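PDB 3E11: predicted zincin-like metalloprotease from Acidothermus cellulolyticus 11B, which is of unknown function but is probably a zinc-dependent peptidase of the zincin-like fold, and can bind calcium. Local coordinates for residues A[25-37]-A[62-74]. Numbering follows the deposited sequence.
Sequences FARAMRNVAVFVE and GGVLPDRIIIYRN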
ATOM      1  N   PHE A  25     -11.597  -3.575  -5.799  1.00  7.84           N
ATOM      2  CA  PHE A  25     -10.653  -3.962  -4.744  1.00  7.33           C
ATOM      3  C   PHE A  25     -11.077  -3.515  -3.326  1.00  6.77           C
ATOM      4  O   PHE A  25     -10.368  -3.763  -2.368  1.00  6.33           O
ATOM      5  CB  PHE A  25      -9.287  -3.327  -5.059  1.00  8.41           C
ATOM      6  CG  PHE A  25      -8.709  -3.793  -6.346  1.00  7.61           C
ATOM      7  CD1 PHE A  25      -8.210  -5.077  -6.457  1.00  7.54           C
ATOM      8  CD2 PHE A  25      -8.695  -2.978  -7.450  1.00 10.63           C
ATOM      9  CE1 PHE A  25      -7.713  -5.529  -7.642  1.00  7.98           C
ATOM     10  CE2 PHE A  25      -8.168  -3.431  -8.644  1.00 12.14           C
ATOM     11  CZ  PHE A  25      -7.683  -4.708  -8.730  1.00  8.46           C
ATOM     12  N   ALA A  26     -12.192  -2.808  -3.225  1.00  6.41           N
ATOM     13  CA  ALA A  26     -12.577  -2.154  -1.970  1.00  6.78           C
ATOM     14  C   ALA A  26     -12.819  -3.202  -0.909  1.00  5.99           C
ATOM     15  O   ALA A  26     -12.270  -3.122   0.188  1.00  6.63           O
ATOM     16  CB  ALA A  26     -13.820  -1.300  -2.162  1.00  7.45           C
ATOM     17  N   ARG A  27     -13.627  -4.204  -1.226  1.00  6.72           N
ATOM     18  CA  ARG A  27     -13.920  -5.251  -0.256  1.00  6.00           C
ATOM     19  C   ARG A  27     -12.642  -6.023   0.105  1.00  5.81           C
ATOM     20  O   ARG A  27     -12.459  -6.410   1.248  1.00  5.83           O
ATOM     21  CB  ARG A  27     -15.030  -6.190  -0.746  1.00  6.24           C
ATOM     22  CG  ARG A  27     -15.252  -7.381   0.160  1.00  7.33           C
ATOM     23  CD  ARG A  27     -15.713  -6.994   1.589  1.00  8.27           C
ATOM     24  NE  ARG A  27     -15.913  -8.192   2.402  1.00  7.92           N
ATOM     25  CZ  ARG A  27     -14.942  -8.854   3.025  1.00 10.87           C
ATOM     26  NH1 ARG A  27     -13.670  -8.451   2.942  1.00 12.09           N
ATOM     27  NH2 ARG A  27     -15.240  -9.951   3.716  1.00 11.30           N
ATOM     28  N   ALA A  28     -11.775  -6.270  -0.866  1.00  5.65           N
ATOM     29  CA  ALA A  28     -10.481  -6.941  -0.581  1.00  4.80           C
ATOM     30  C   ALA A  28      -9.604  -6.172   0.433  1.00  5.02           C
ATOM     31  O   ALA A  28      -8.853  -6.772   1.194  1.00  6.54           O
ATOM     32  CB  ALA A  28      -9.697  -7.169  -1.874  1.00  4.50           C
HETATM   33  N   MSE A  29      -9.712  -4.849   0.416  1.00  5.86           N
HETATM   34  CA  MSE A  29      -8.997  -3.941   1.319  1.00  6.37           C
HETATM   35  C   MSE A  29      -9.652  -3.790   2.708  1.00  7.04           C
HETATM   36  O   MSE A  29      -9.127  -3.052   3.568  1.00  7.40           O
HETATM   37  CB  MSE A  29      -8.863  -2.545   0.651  1.00  6.47           C
HETATM   38  CG  MSE A  29      -7.806  -2.506  -0.433  1.00  6.27           C
HETATM   39 SE   MSE A  29      -6.030  -2.729   0.258  0.75  3.20          SE
HETATM   40  CE  MSE A  29      -5.903  -1.156   1.193  1.00  6.04           C
ATOM     41  N   ARG A  30     -10.770  -4.506   2.950  1.00  6.59           N
ATOM     42  CA  ARG A  30     -11.420  -4.443   4.248  1.00  6.43           C
ATOM     43  C   ARG A  30     -10.445  -4.698   5.388  1.00  6.76           C
ATOM     44  O   ARG A  30      -9.741  -5.693   5.402  1.00  7.28           O
ATOM     45  CB  ARG A  30     -12.569  -5.454   4.372  1.00  6.19           C
ATOM     46  CG  ARG A  30     -13.299  -5.358   5.719  1.00  5.11           C
ATOM     47  CD  ARG A  30     -14.498  -6.285   5.795  1.00  6.29           C
ATOM     48  NE  ARG A  30     -15.576  -5.773   4.956  1.00  5.50           N
ATOM     49  CZ  ARG A  30     -16.780  -6.318   4.866  1.00  6.50           C
ATOM     50  NH1 ARG A  30     -17.070  -7.415   5.544  1.00  8.26           N
ATOM     51  NH2 ARG A  30     -17.681  -5.761   4.074  1.00  5.64           N
ATOM     52  N   ASN A  31     -10.442  -3.783   6.360  1.00  8.16           N
ATOM     53  CA  ASN A  31      -9.610  -3.929   7.552  1.00  8.46           C
ATOM     54  C   ASN A  31      -8.124  -4.164   7.234  1.00  8.10           C
ATOM     55  O   ASN A  31      -7.475  -5.027   7.812  1.00  8.00           O
ATOM     56  CB  ASN A  31     -10.150  -5.057   8.440  1.00  8.64           C
ATOM     57  CG  ASN A  31      -9.588  -4.999   9.835  1.00  8.31           C
ATOM     58  OD1 ASN A  31      -9.350  -3.911  10.362  1.00  8.90           O
ATOM     59  ND2 ASN A  31      -9.319  -6.181  10.429  1.00  9.75           N
ATOM     60  N   VAL A  32      -7.648  -3.426   6.231  1.00  7.86           N
ATOM     61  CA  VAL A  32      -6.239  -3.309   5.905  1.00  7.64           C
ATOM     62  C   VAL A  32      -5.870  -1.856   6.074  1.00  8.05           C
ATOM     63  O   VAL A  32      -6.596  -0.939   5.592  1.00  8.34           O
ATOM     64  CB  VAL A  32      -5.950  -3.712   4.447  1.00  7.22           C
ATOM     65  CG1 VAL A  32      -4.462  -3.518   4.126  1.00  6.00           C
ATOM     66  CG2 VAL A  32      -6.372  -5.148   4.223  1.00  7.97           C
ATOM     67  N   ALA A  33      -4.785  -1.641   6.795  1.00  7.65           N
ATOM     68  CA  ALA A  33      -4.234  -0.308   7.043  1.00  8.23           C
ATOM     69  C   ALA A  33      -2.922  -0.160   6.309  1.00  7.58           C
ATOM     70  O   ALA A  33      -2.163  -1.121   6.131  1.00  7.61           O
ATOM     71  CB  ALA A  33      -4.040  -0.071   8.498  1.00  8.55           C
ATOM     72  N   VAL A  34      -2.693   1.039   5.812  1.00  7.93           N
ATOM     73  CA  VAL A  34      -1.491   1.347   5.069  1.00  8.72           C
ATOM     74  C   VAL A  34      -0.642   2.202   6.008  1.00  9.52           C
ATOM     75  O   VAL A  34      -1.126   3.173   6.593  1.00  9.43           O
ATOM     76  CB  VAL A  34      -1.816   2.074   3.716  1.00  9.85           C
ATOM     77  CG1 VAL A  34      -0.559   2.529   3.009  1.00 11.42           C
ATOM     78  CG2 VAL A  34      -2.624   1.201   2.843  1.00 11.25           C
ATOM     79  N   PHE A  35       0.589   1.773   6.205  1.00  9.42           N
ATOM     80  CA  PHE A  35       1.559   2.467   7.018  1.00  9.87           C
ATOM     81  C   PHE A  35       2.775   2.769   6.153  1.00  9.58           C
ATOM     82  O   PHE A  35       3.108   2.019   5.260  1.00 11.78           O
ATOM     83  CB  PHE A  35       1.973   1.589   8.187  1.00  8.92           C
ATOM     84  CG  PHE A  35       0.966   1.542   9.296  1.00  9.99           C
ATOM     85  CD1 PHE A  35      -0.043   0.578   9.306  1.00 10.78           C
ATOM     86  CD2 PHE A  35       1.070   2.415  10.364  1.00  9.61           C
ATOM     87  CE1 PHE A  35      -0.972   0.532  10.378  1.00 10.09           C
ATOM     88  CE2 PHE A  35       0.149   2.380  11.439  1.00 13.01           C
ATOM     89  CZ  PHE A  35      -0.875   1.441  11.429  1.00 10.88           C
ATOM     90  N   VAL A  36       3.407   3.896   6.432  1.00  9.24           N
ATOM     91  CA  VAL A  36       4.542   4.332   5.671  1.00  8.64           C
ATOM     92  C   VAL A  36       5.819   4.193   6.518  1.00  8.15           C
ATOM     93  O   VAL A  36       5.868   4.549   7.717  1.00  6.97           O
ATOM     94  CB  VAL A  36       4.382   5.784   5.214  1.00  8.73           C
ATOM     95  CG1 VAL A  36       5.620   6.221   4.472  1.00 10.81           C
ATOM     96  CG2 VAL A  36       3.135   5.956   4.329  1.00  8.73           C
ATOM     97  N   GLU A  37       6.843   3.660   5.877  1.00  8.21           N
ATOM     98  CA  GLU A  37       8.194   3.587   6.406  1.00  9.06           C
ATOM     99  C   GLU A  37       9.129   4.213   5.402  1.00  9.40           C
ATOM    100  O   GLU A  37       8.780   4.311   4.213  1.00  8.79           O
ATOM    101  CB  GLU A  37       8.592   2.142   6.615  1.00  9.99           C
ATOM    102  CG  GLU A  37       7.870   1.524   7.784  1.00  9.32           C
ATOM    103  CD  GLU A  37       8.435   0.206   8.234  1.00 13.33           C
ATOM    104  OE1 GLU A  37       9.584  -0.148   7.874  1.00 16.29           O
ATOM    105  OE2 GLU A  37       7.732  -0.448   9.001  1.00 11.51           O
ATOM    106  N   GLY A  62     -12.304  -5.971  22.580  1.00 23.02           N
ATOM    107  CA  GLY A  62     -13.086  -6.383  21.413  1.00 22.92           C
ATOM    108  C   GLY A  62     -12.662  -5.840  20.044  1.00 22.63           C
ATOM    109  O   GLY A  62     -13.212  -6.263  19.015  1.00 23.52           O
ATOM    110  N   GLY A  63     -11.699  -4.916  20.011  1.00 21.37           N
ATOM    111  CA  GLY A  63     -11.241  -4.334  18.746  1.00 20.02           C
ATOM    112  C   GLY A  63     -10.628  -5.385  17.831  1.00 18.61           C
ATOM    113  O   GLY A  63      -9.995  -6.324  18.302  1.00 18.71           O
ATOM    114  N   VAL A  64     -10.861  -5.259  16.532  1.00 16.53           N
ATOM    115  CA  VAL A  64     -10.159  -6.081  15.563  1.00 15.09           C
ATOM    116  C   VAL A  64      -9.070  -5.208  15.013  1.00 13.12           C
ATOM    117  O   VAL A  64      -9.309  -4.031  14.706  1.00 12.33           O
ATOM    118  CB  VAL A  64     -11.057  -6.542  14.405  1.00 15.91           C
ATOM    119  CG1 VAL A  64     -10.371  -7.664  13.594  1.00 16.42           C
ATOM    120  CG2 VAL A  64     -12.381  -7.042  14.954  1.00 17.36           C
ATOM    121  N   LEU A  65      -7.868  -5.765  14.911  1.00  9.55           N
ATOM    122  CA  LEU A  65      -6.754  -5.030  14.369  1.00  8.88           C
ATOM    123  C   LEU A  65      -6.615  -5.373  12.873  1.00  7.60           C
ATOM    124  O   LEU A  65      -6.946  -6.484  12.474  1.00  6.95           O
ATOM    125  CB  LEU A  65      -5.497  -5.362  15.143  1.00  9.04           C
ATOM    126  CG  LEU A  65      -5.608  -4.937  16.608  1.00  9.38           C
ATOM    127  CD1 LEU A  65      -4.365  -5.343  17.313  1.00 12.15           C
ATOM    128  CD2 LEU A  65      -5.792  -3.425  16.732  1.00 10.31           C
ATOM    129  N   PRO A  66      -6.193  -4.405  12.057  1.00  6.22           N
ATOM    130  CA  PRO A  66      -6.073  -4.621  10.614  1.00  6.35           C
ATOM    131  C   PRO A  66      -4.756  -5.280  10.247  1.00  6.03           C
ATOM    132  O   PRO A  66      -3.755  -5.081  10.931  1.00  4.43           O
ATOM    133  CB  PRO A  66      -6.091  -3.184  10.049  1.00  7.05           C
ATOM    134  CG  PRO A  66      -5.377  -2.408  11.117  1.00  5.84           C
ATOM    135  CD  PRO A  66      -5.762  -3.046  12.430  1.00  6.65           C
ATOM    136  N   ASP A  67      -4.762  -6.060   9.177  1.00  5.66           N
ATOM    137  CA  ASP A  67      -3.540  -6.359   8.433  1.00  6.11           C
ATOM    138  C   ASP A  67      -2.898  -5.050   7.982  1.00  6.69           C
ATOM    139  O   ASP A  67      -3.562  -4.016   7.918  1.00  7.24           O
ATOM    140  CB  ASP A  67      -3.830  -7.246   7.207  1.00  5.21           C
ATOM    141  CG  ASP A  67      -3.990  -8.730   7.546  1.00  6.20           C
ATOM    142  OD1 ASP A  67      -3.889  -9.119   8.750  1.00  4.02           O
ATOM    143  OD2 ASP A  67      -4.240  -9.518   6.609  1.00  6.35           O
ATOM    144  N   ARG A  68      -1.616  -5.099   7.646  1.00  7.49           N
ATOM    145  CA  ARG A  68      -0.908  -3.872   7.258  1.00  9.72           C
ATOM    146  C   ARG A  68      -0.348  -4.042   5.845  1.00  8.82           C
ATOM    147  O   ARG A  68       0.072  -5.127   5.476  1.00  9.17           O
ATOM    148  CB  ARG A  68       0.205  -3.545   8.258  1.00  9.79           C
ATOM    149  CG  ARG A  68      -0.307  -3.020   9.576  1.00 11.80           C
ATOM    150  CD  ARG A  68       0.791  -2.894  10.665  1.00 15.29           C
ATOM    151  NE  ARG A  68       0.219  -2.243  11.840  1.00 20.94           N
ATOM    152  CZ  ARG A  68       0.807  -1.318  12.618  1.00 22.55           C
ATOM    153  NH1 ARG A  68       2.025  -0.838  12.376  1.00 23.34           N
ATOM    154  NH2 ARG A  68       0.130  -0.844  13.662  1.00 23.49           N
ATOM    155  N   ILE A  69      -0.408  -2.984   5.053  1.00  8.97           N
ATOM    156  CA  ILE A  69       0.412  -2.875   3.873  1.00  9.17           C
ATOM    157  C   ILE A  69       1.399  -1.739   4.164  1.00  9.83           C
ATOM    158  O   ILE A  69       0.994  -0.590   4.402  1.00  9.42           O
ATOM    159  CB  ILE A  69      -0.408  -2.597   2.617  1.00 10.03           C
ATOM    160  CG1 ILE A  69      -1.269  -3.830   2.258  1.00 10.05           C
ATOM    161  CG2 ILE A  69       0.487  -2.275   1.454  1.00 10.18           C
ATOM    162  CD1 ILE A  69      -2.234  -3.578   1.094  1.00  9.21           C
ATOM    163  N   ILE A  70       2.679  -2.088   4.204  1.00  9.67           N
ATOM    164  CA  ILE A  70       3.727  -1.085   4.407  1.00 10.01           C
ATOM    165  C   ILE A  70       4.090  -0.499   3.058  1.00  9.56           C
ATOM    166  O   ILE A  70       4.204  -1.245   2.092  1.00 10.09           O
ATOM    167  CB  ILE A  70       4.961  -1.687   5.075  1.00 10.57           C
ATOM    168  CG1 ILE A  70       4.575  -2.519   6.318  1.00 11.90           C
ATOM    169  CG2 ILE A  70       5.950  -0.575   5.454  1.00 11.44           C
ATOM    170  CD1 ILE A  70       3.789  -1.773   7.356  1.00 13.46           C
ATOM    171  N   ILE A  71       4.247   0.827   2.993  1.00  8.93           N
ATOM    172  CA  ILE A  71       4.638   1.544   1.766  1.00  9.10           C
ATOM    173  C   ILE A  71       5.950   2.239   2.095  1.00  8.26           C
ATOM    174  O   ILE A  71       6.061   2.861   3.142  1.00  8.40           O
ATOM    175  CB  ILE A  71       3.560   2.577   1.327  1.00  8.91           C
ATOM    176  CG1 ILE A  71       2.297   1.863   0.857  1.00  9.72           C
ATOM    177  CG2 ILE A  71       4.051   3.484   0.234  1.00 10.27           C
ATOM    178  CD1 ILE A  71       2.443   0.991  -0.370  1.00 11.30           C
ATOM    179  N   TYR A  72       6.957   2.068   1.238  1.00  8.70           N
ATOM    180  CA  TYR A  72       8.323   2.577   1.486  1.00  8.17           C
ATOM    181  C   TYR A  72       8.528   3.892   0.752  1.00  8.37           C
ATOM    182  O   TYR A  72       8.601   3.936  -0.469  1.00  7.49           O
ATOM    183  CB  TYR A  72       9.370   1.532   1.091  1.00  8.19           C
ATOM    184  CG  TYR A  72       9.224   0.299   1.963  1.00  8.51           C
ATOM    185  CD1 TYR A  72       9.508   0.371   3.328  1.00 10.24           C
ATOM    186  CD2 TYR A  72       8.711  -0.875   1.468  1.00  7.19           C
ATOM    187  CE1 TYR A  72       9.355  -0.733   4.160  1.00 11.47           C
ATOM    188  CE2 TYR A  72       8.531  -1.997   2.286  1.00 10.40           C
ATOM    189  CZ  TYR A  72       8.851  -1.916   3.633  1.00 10.35           C
ATOM    190  OH  TYR A  72       8.684  -2.996   4.457  1.00 11.63           O
ATOM    191  N   ARG A  73       8.609   4.970   1.510  1.00  8.29           N
ATOM    192  CA  ARG A  73       8.637   6.303   0.928  1.00  9.67           C
ATOM    193  C   ARG A  73       9.872   6.502   0.038  1.00  9.38           C
ATOM    194  O   ARG A  73       9.777   7.036  -1.064  1.00  9.32           O
ATOM    195  CB  ARG A  73       8.598   7.329   2.072  1.00 10.14           C
ATOM    196  CG  ARG A  73       8.578   8.777   1.653  1.00 13.14           C
ATOM    197  CD  ARG A  73       8.203   9.700   2.818  1.00 12.78           C
ATOM    198  NE  ARG A  73       9.174   9.566   3.883  1.00 15.78           N
ATOM    199  CZ  ARG A  73       8.918   9.133   5.123  1.00 18.03           C
ATOM    200  NH1 ARG A  73       7.685   8.818   5.523  1.00 19.81           N
ATOM    201  NH2 ARG A  73       9.922   9.034   5.992  1.00 19.21           N
ATOM    202  N   ASN A  74      11.041   6.071   0.512  1.00  8.59           N
ATOM    203  CA  ASN A  74      12.270   6.335  -0.260  1.00  9.19           C
ATOM    204  C   ASN A  74      12.242   5.655  -1.636  1.00  8.95           C
ATOM    205  O   ASN A  74      12.586   6.276  -2.664  1.00 10.05           O
ATOM    206  CB  ASN A  74      13.505   5.915   0.523  1.00  8.82           C
ATOM    207  CG  ASN A  74      13.765   6.794   1.696  1.00  7.40           C
ATOM    208  OD1 ASN A  74      13.080   7.800   1.898  1.00 11.97           O
ATOM    209  ND2 ASN A  74      14.756   6.439   2.487  1.00 11.36           N
TER
HETATM  210  O   HOH W   1      -9.136  -2.421  12.565  1.00 13.45           O
HETATM  211  O   HOH W   2       8.829  -2.800   7.082  1.00 27.76           O
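Ala33, Phe35 and Glu37 use both backbone N and O to grip the parallel strand 67-72 and the turn of helix that follows it. Ala33 N donates to Asp67 O (2.9 Å) and Ala33 O receives Ile69 N; the alternation runs on through Phe35 to Glu37, whose O takes the N-H of Arg73 (2.8 Å) at the start of helix 73-78. Between these bonds run CA-H...O contacts, such as Val34 CA to Ile69 O. Before the strands begin, Asn31 ND2 donates to Leu65 O from above the carbonyl plane, and a water bridges Asn31 OD1 to Val64 O. Strand 32-37 thus forms one margin of a three-stranded mixed sheet, with 67-72 in the middle and 47-50 antiparallel beyond it, consistent with a zincin-like fold. The face bearing Val32, Val34, Ile69 and Ile71 is packed by helices 7-19 and 83-101, the latter carrying a putative HExxH motif. There Val34 CG1, set anti to the backbone N (chi1 174°), meets Ile71 CG1 at 3.6 Å, while Val32 CG1 lies 3.7 Å from Ile69 CG1. The other face carries a cation-pi stack: the Arg68 guanidinium lies flat over the Phe35 ring, planes 14° apart and centres 3.7 Å apart, reached by an extended chain whose CG also brushes Phe35 CD1. A serine in place of Arg68 would probably leave this ring face without its cationic cover and the phenyl group freer to turn. Further along, Glu37 OE1 approaches the edge of Tyr72, and a second water, donating to Glu37 OE1, is hydrogen-bonded to Tyr72 OH (2.6 Å).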